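Local coordinates for protein beta-Ala-His dipeptidase (Homo sapiens, PDB 3DLJ) that hydrolyses Xaa-His dipeptides, above all carnosine and anserine, as a secreted zinc-dependent metallopeptidase of the M20 family that forms homodimers, at residues 102-107 against 164-170; 444-448 against 473-477; 169-173 against 195-199. One frame throughout, in Å; residues are numbered along the deposited sequence.

Contact 1 (102-107 against 164-170)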
# COMPACT_ATOMS: atom_id res chain seq x y z
N LYS A 102 -4.46 30.02 -11.31
CA LYS A 102 -3.61 28.85 -11.07
C LYS A 102 -4.38 27.54 -11.26
O LYS A 102 -5.58 27.49 -11.00
CB LYS A 102 -3.03 28.88 -9.66
CG LYS A 102 -1.91 29.85 -9.50
CD LYS A 102 -1.24 29.74 -8.15
CE LYS A 102 -0.23 30.87 -8.01
NZ LYS A 102 -0.03 31.24 -6.58
N GLY A 103 -3.69 26.50 -11.71
CA GLY A 103 -4.26 25.15 -11.68
C GLY A 103 -4.26 24.63 -10.25
O GLY A 103 -3.65 25.25 -9.35
N THR A 104 -4.93 23.49 -10.02
CA THR A 104 -5.01 22.88 -8.69
C THR A 104 -4.67 21.39 -8.68
O THR A 104 -5.26 20.60 -9.44
CB THR A 104 -6.42 23.07 -8.06
OG1 THR A 104 -6.73 24.46 -7.96
CG2 THR A 104 -6.50 22.42 -6.66
N VAL A 105 -3.74 21.01 -7.81
CA VAL A 105 -3.31 19.63 -7.61
C VAL A 105 -3.70 19.12 -6.21
O VAL A 105 -3.49 19.80 -5.22
CB VAL A 105 -1.76 19.46 -7.79
CG1 VAL A 105 -1.34 18.04 -7.61
CG2 VAL A 105 -1.30 19.98 -9.17
N CYS A 106 -4.25 17.90 -6.15
CA CYS A 106 -4.64 17.32 -4.88
C CYS A 106 -3.75 16.15 -4.50
O CYS A 106 -3.44 15.30 -5.32
CB CYS A 106 -6.11 16.89 -4.91
SG CYS A 106 -6.76 16.32 -3.31
N PHE A 107 -3.34 16.10 -3.23
CA PHE A 107 -2.51 14.99 -2.74
C PHE A 107 -3.26 14.12 -1.74
O PHE A 107 -3.83 14.63 -0.79
CB PHE A 107 -1.25 15.54 -2.06
CG PHE A 107 -0.37 14.49 -1.45
CD1 PHE A 107 0.59 13.83 -2.22
CD2 PHE A 107 -0.48 14.17 -0.10
CE1 PHE A 107 1.42 12.86 -1.63
CE2 PHE A 107 0.33 13.19 0.47
CZ PHE A 107 1.27 12.54 -0.29
N ASP A 164 6.07 32.09 -4.19
CA ASP A 164 4.83 31.69 -4.81
C ASP A 164 4.89 30.21 -5.19
O ASP A 164 5.81 29.76 -5.89
CB ASP A 164 4.66 32.54 -6.09
CG ASP A 164 3.30 32.33 -6.77
OD1 ASP A 164 2.26 32.59 -6.12
OD2 ASP A 164 3.30 31.93 -7.98
N LEU A 165 3.91 29.45 -4.69
CA LEU A 165 3.68 28.08 -5.12
C LEU A 165 3.03 28.12 -6.52
O LEU A 165 2.04 28.81 -6.72
CB LEU A 165 2.79 27.33 -4.12
CG LEU A 165 3.44 26.70 -2.87
CD1 LEU A 165 2.49 26.70 -1.69
CD2 LEU A 165 3.98 25.29 -3.11
N PRO A 166 3.61 27.39 -7.48
CA PRO A 166 3.15 27.38 -8.88
C PRO A 166 1.68 26.93 -9.10
O PRO A 166 1.01 27.38 -10.05
CB PRO A 166 4.11 26.38 -9.53
CG PRO A 166 5.36 26.46 -8.67
CD PRO A 166 4.81 26.55 -7.30
N VAL A 167 1.20 26.03 -8.23
CA VAL A 167 -0.17 25.53 -8.30
C VAL A 167 -0.84 25.70 -6.93
O VAL A 167 -0.14 25.78 -5.91
CB VAL A 167 -0.21 24.03 -8.71
CG1 VAL A 167 0.18 23.87 -10.18
CG2 VAL A 167 0.70 23.17 -7.81
N ASN A 168 -2.18 25.77 -6.91
CA ASN A 168 -2.93 25.58 -5.68
C ASN A 168 -2.74 24.12 -5.25
O ASN A 168 -2.54 23.23 -6.09
CB ASN A 168 -4.42 25.90 -5.85
CG ASN A 168 -4.69 27.34 -6.32
OD1 ASN A 168 -4.25 28.32 -5.71
ND2 ASN A 168 -5.45 27.45 -7.40
N ILE A 169 -2.77 23.86 -3.96
CA ILE A 169 -2.57 22.51 -3.46
C ILE A 169 -3.67 22.14 -2.50
O ILE A 169 -3.97 22.87 -1.55
CB ILE A 169 -1.19 22.32 -2.80
CG1 ILE A 169 -0.08 22.55 -3.84
CG2 ILE A 169 -1.06 20.91 -2.17
CD1 ILE A 169 1.33 22.38 -3.31
N LYS A 170 -4.28 21.00 -2.79
CA LYS A 170 -5.24 20.40 -1.91
C LYS A 170 -4.65 19.13 -1.28
O LYS A 170 -3.81 18.43 -1.88
CB LYS A 170 -6.57 20.15 -2.65
CG LYS A 170 -7.36 21.44 -2.90
CD LYS A 170 -8.78 21.23 -3.41
CE LYS A 170 -9.61 22.49 -3.17
NZ LYS A 170 -10.86 22.63 -4.02
O HOH W 1 -2.19 29.59 -4.75
O HOH W 2 -0.91 26.62 -11.68
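Lys102 and Asp164 reach for each other from opposite directions, and their salt bridge, NZ to OD1 2.7 Å, meets the syn side of the carboxylate somewhat out of its plane. Extended beyond CG, the lysine chain runs past the carbonyl groups of Leu165 and Pro166; NZ also makes a weak bond to Leu165 O and donates a hydrogen bond to a water that in turn donates to Asn168 OD1. With an alanine here the Asp164 carboxylate would probably lose this counter-charge, and the bridging water one of its two anchors. The Asn168 side chain slants across that of Thr104 and offers ND2 to OG1 in the amide plane, at 3.3 Å; ND2 is also bonded to Asp99 O, so two acceptors fix the amide's rotation. On the other face, Val105 CG2 rests 4.0 Å from Val167 CG2, and Val105 also touches Met481 of helix 464-482. Between the faces the backbones bond in turn: Asn168 N to Gly103 O, Val105 N to Asn168 O (3.1 Å, nearly straight at 176°), Lys170 N to Val105 O and Phe107 N to Lys170 O. This is parallel strand pairing inside the mixed, helix-covered sheet of the zinc-binding M20 domain.

Contact 2 (444-448 against 473-477)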
# COMPACT_ATOMS: atom_id res chain seq x y z
N VAL A 444 -1.90 10.13 -10.48
CA VAL A 444 -0.51 9.81 -10.80
C VAL A 444 0.20 9.20 -9.58
O VAL A 444 0.20 9.78 -8.49
CB VAL A 444 0.27 11.05 -11.35
CG1 VAL A 444 0.15 12.24 -10.42
CG2 VAL A 444 1.75 10.71 -11.60
N LEU A 445 0.80 8.03 -9.77
CA LEU A 445 1.54 7.41 -8.68
C LEU A 445 3.03 7.71 -8.76
O LEU A 445 3.73 7.24 -9.65
CB LEU A 445 1.29 5.89 -8.62
CG LEU A 445 -0.15 5.39 -8.63
CD1 LEU A 445 -0.12 3.89 -8.69
CD2 LEU A 445 -0.93 5.85 -7.42
N ILE A 446 3.51 8.49 -7.79
CA ILE A 446 4.92 8.84 -7.71
C ILE A 446 5.57 8.11 -6.52
O ILE A 446 5.48 8.57 -5.39
CB ILE A 446 5.14 10.37 -7.61
CG1 ILE A 446 4.28 11.10 -8.67
CG2 ILE A 446 6.61 10.71 -7.77
CD1 ILE A 446 4.34 12.63 -8.64
N PRO A 447 6.24 6.98 -6.78
CA PRO A 447 6.87 6.21 -5.73
C PRO A 447 8.08 6.96 -5.16
O PRO A 447 8.85 7.51 -5.93
CB PRO A 447 7.29 4.92 -6.44
CG PRO A 447 7.39 5.27 -7.91
CD PRO A 447 6.44 6.40 -8.13
N LEU A 448 8.20 7.02 -3.83
CA LEU A 448 9.42 7.53 -3.17
C LEU A 448 10.25 6.41 -2.54
O LEU A 448 11.45 6.58 -2.31
CB LEU A 448 9.11 8.60 -2.10
CG LEU A 448 8.65 10.01 -2.47
CD1 LEU A 448 9.01 11.00 -1.35
CD2 LEU A 448 9.26 10.43 -3.76
N LEU A 473 11.85 16.35 -5.57
CA LEU A 473 11.03 15.84 -6.66
C LEU A 473 9.65 16.49 -6.61
O LEU A 473 9.14 16.98 -7.64
CB LEU A 473 10.89 14.31 -6.58
CG LEU A 473 9.95 13.64 -7.58
CD1 LEU A 473 10.49 13.89 -8.95
CD2 LEU A 473 9.86 12.15 -7.35
N PHE A 474 9.05 16.49 -5.43
CA PHE A 474 7.77 17.13 -5.27
C PHE A 474 7.82 18.65 -5.56
O PHE A 474 6.91 19.21 -6.18
CB PHE A 474 7.18 16.83 -3.86
CG PHE A 474 6.71 15.40 -3.68
CD1 PHE A 474 6.21 14.65 -4.76
CD2 PHE A 474 6.71 14.81 -2.40
CE1 PHE A 474 5.74 13.33 -4.57
CE2 PHE A 474 6.23 13.47 -2.19
CZ PHE A 474 5.75 12.74 -3.28
N ALA A 475 8.88 19.31 -5.09
CA ALA A 475 9.10 20.75 -5.41
C ALA A 475 9.14 21.04 -6.94
O ALA A 475 8.40 21.91 -7.44
CB ALA A 475 10.38 21.24 -4.72
N ALA A 476 9.97 20.29 -7.67
CA ALA A 476 10.03 20.40 -9.13
C ALA A 476 8.66 20.15 -9.80
O ALA A 476 8.30 20.81 -10.79
CB ALA A 476 11.08 19.42 -9.68
N PHE A 477 7.91 19.20 -9.24
CA PHE A 477 6.64 18.74 -9.77
C PHE A 477 5.57 19.82 -9.69
O PHE A 477 4.81 20.01 -10.65
CB PHE A 477 6.22 17.45 -9.04
CG PHE A 477 4.91 16.88 -9.49
CD1 PHE A 477 4.78 16.28 -10.75
CD2 PHE A 477 3.80 16.91 -8.65
CE1 PHE A 477 3.57 15.72 -11.16
CE2 PHE A 477 2.58 16.36 -9.07
CZ PHE A 477 2.47 15.76 -10.33
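Ile446 meets the helix with both of its branches, each on a different partner. Its CG1 stands anti to the carbonyl carbon (chi1 -47°) and the chain continues extended, which carries CD1 over the face of the Phe477 ring: the methyl sits 4.0 Å from the ring centroid and only 8° off the normal, a well-centred CH-pi contact. The other branch, CG2, meets Leu473 CD2 at 3.6 Å, the closest approach between the two segments. That same leucine methyl also touches Leu448 CD2, at 4.0 Å, where the two leucines slide past each other in opposite directions. Leu448 CD1 comes obliquely to the Phe474 ring, 3.8 Å from CE2.

Two contacts are wider, Val444 CG1 to Phe477 CZ and Ile446 CG2 to Phe474 CE1, both 4.2 Å. No hydrogen bond joins the segments; the nearest CA atoms, of Ile446 and Phe474, are 9.1 Å apart, so side chains alone bridge the interval. Even this looser part is closed to solvent, all six touching residues being buried. Val203 of strand 201-204 touches Val444, Ile446 and Phe477, helix 403-416 borders Leu473 and Phe477, and Trp151 of helix 141-160 meets Phe474 edge-to-face. Residues 444-448, through Val444 and Ile446, also bond by backbone to strand 201-204. The arrangement is the hydrophobic core of an alpha/beta domain, in which the C-terminal helix 464-482 packs on the short strand 444-445 and the loop that follows it.

Contact 3 (169-173 against 195-199)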
# COMPACT_ATOMS: atom_id res chain seq x y z
N ILE A 169 -2.77 23.86 -3.96
CA ILE A 169 -2.57 22.51 -3.46
C ILE A 169 -3.67 22.14 -2.50
O ILE A 169 -3.97 22.87 -1.55
CB ILE A 169 -1.19 22.32 -2.80
CG1 ILE A 169 -0.08 22.55 -3.84
CG2 ILE A 169 -1.06 20.91 -2.17
CD1 ILE A 169 1.33 22.38 -3.31
N LYS A 170 -4.28 21.00 -2.79
CA LYS A 170 -5.24 20.40 -1.91
C LYS A 170 -4.65 19.13 -1.28
O LYS A 170 -3.81 18.43 -1.88
CB LYS A 170 -6.57 20.15 -2.65
CG LYS A 170 -7.36 21.44 -2.90
CD LYS A 170 -8.78 21.23 -3.41
CE LYS A 170 -9.61 22.49 -3.17
NZ LYS A 170 -10.86 22.63 -4.02
N PHE A 171 -5.06 18.85 -0.04
CA PHE A 171 -4.64 17.64 0.66
C PHE A 171 -5.87 16.90 1.11
O PHE A 171 -6.78 17.50 1.71
CB PHE A 171 -3.78 17.96 1.89
CG PHE A 171 -2.70 19.01 1.67
CD1 PHE A 171 -3.02 20.37 1.60
CD2 PHE A 171 -1.36 18.65 1.63
CE1 PHE A 171 -2.05 21.34 1.45
CE2 PHE A 171 -0.36 19.61 1.48
CZ PHE A 171 -0.70 20.96 1.38
N ILE A 172 -5.93 15.60 0.82
CA ILE A 172 -6.88 14.69 1.48
C ILE A 172 -6.10 13.58 2.23
O ILE A 172 -5.51 12.69 1.60
CB ILE A 172 -7.95 14.11 0.51
CG1 ILE A 172 -8.89 13.14 1.24
CG2 ILE A 172 -7.32 13.44 -0.74
CD1 ILE A 172 -10.00 12.60 0.37
N ILE A 173 -6.07 13.66 3.56
CA ILE A 173 -5.31 12.71 4.36
C ILE A 173 -6.21 11.98 5.34
O ILE A 173 -6.91 12.61 6.15
CB ILE A 173 -4.13 13.38 5.15
CG1 ILE A 173 -3.32 14.41 4.31
CG2 ILE A 173 -3.26 12.34 5.81
CD1 ILE A 173 -2.51 13.88 3.13
N PHE A 195 -15.35 19.69 -2.67
CA PHE A 195 -13.90 19.79 -2.49
C PHE A 195 -13.12 19.43 -3.77
O PHE A 195 -12.06 20.01 -4.05
CB PHE A 195 -13.44 18.91 -1.32
CG PHE A 195 -11.95 18.96 -1.04
CD1 PHE A 195 -11.09 18.01 -1.61
CD2 PHE A 195 -11.41 19.93 -0.18
CE1 PHE A 195 -9.71 18.04 -1.35
CE2 PHE A 195 -10.04 19.95 0.10
CZ PHE A 195 -9.20 19.01 -0.48
N PHE A 196 -13.65 18.48 -4.54
CA PHE A 196 -12.94 17.99 -5.73
C PHE A 196 -13.32 18.74 -7.00
O PHE A 196 -12.77 18.47 -8.08
CB PHE A 196 -13.10 16.48 -5.89
CG PHE A 196 -12.39 15.69 -4.82
CD1 PHE A 196 -13.10 15.12 -3.76
CD2 PHE A 196 -10.99 15.55 -4.85
CE1 PHE A 196 -12.44 14.41 -2.76
CE2 PHE A 196 -10.31 14.85 -3.84
CZ PHE A 196 -11.04 14.27 -2.79
N SER A 197 -14.24 19.69 -6.86
CA SER A 197 -14.66 20.56 -7.95
C SER A 197 -13.44 21.39 -8.38
O SER A 197 -12.91 22.19 -7.61
CB SER A 197 -15.82 21.45 -7.48
OG SER A 197 -16.28 22.34 -8.50
N GLY A 198 -12.98 21.16 -9.61
CA GLY A 198 -11.87 21.94 -10.15
C GLY A 198 -10.46 21.51 -9.76
O GLY A 198 -9.48 22.18 -10.13
N VAL A 199 -10.35 20.41 -9.01
CA VAL A 199 -9.06 19.75 -8.80
C VAL A 199 -8.61 19.19 -10.16
O VAL A 199 -9.33 18.42 -10.80
CB VAL A 199 -9.17 18.60 -7.72
CG1 VAL A 199 -7.92 17.74 -7.69
CG2 VAL A 199 -9.46 19.18 -6.35
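Lys170 and Phe195 slide past each other in opposite directions, the lysine's aliphatic chain lying over one face of the ring. Lys170 CD sits 3.9 Å from the centroid of the Phe195 ring in a CH-pi contact, offset toward the rim, while Lys170 CB touches Phe195 CZ at 3.6 Å. Farther along the extended chain, Lys170 NZ gives a hydrogen bond to Phe195 O at 2.9 Å and stands 4.9 Å from that ring's centroid, 15° off its normal, as a cation-pi partner. Val199 CG2 meets Lys170 CD at 3.6 Å. Two residues along the strand, Ile172 CD1 reaches the edge of the Phe196 ring, 3.7 Å from CZ; its CG1 is anti to the backbone N (chi1 179°), which points the chain that way.

In the next shell, the two phenylalanines brace each other, with Phe195 CD1 over the centre of the Phe196 ring. A type II turn from Phe196 to Val199 brings Val199 back to the lysine, and Glu191 accepts a bond from Phe195 N. With an aromatic face and a carbonyl oxygen both directed at it, the ammonium group is likely to stay protonated, pinning the loop before strand 201-204 to strand 168-174.

How the contacts relate
From the N terminus, the chain passes through 102-107 and, after a long excursion that includes helix 141-160, returns at 164-170, where contact 1 closes the loop with a parallel strand pair. Contact 3 begins on that returning strand, sharing Ile169 and Lys170, and closes a shorter loop through helix 184-191. The two touch: Phe107 O and Ile172 N probably share a hydrogen bond, and Cys106 packs on Val199. Contact 2 follows in series, closing the last loop between 444-448 and the C-terminal helix 464-482. None nests inside another, yet all three reach the same six-stranded sheet: contact 1 joins two of its strands, contact 3 fastens a loop to it and contact 2 the C-terminal helix.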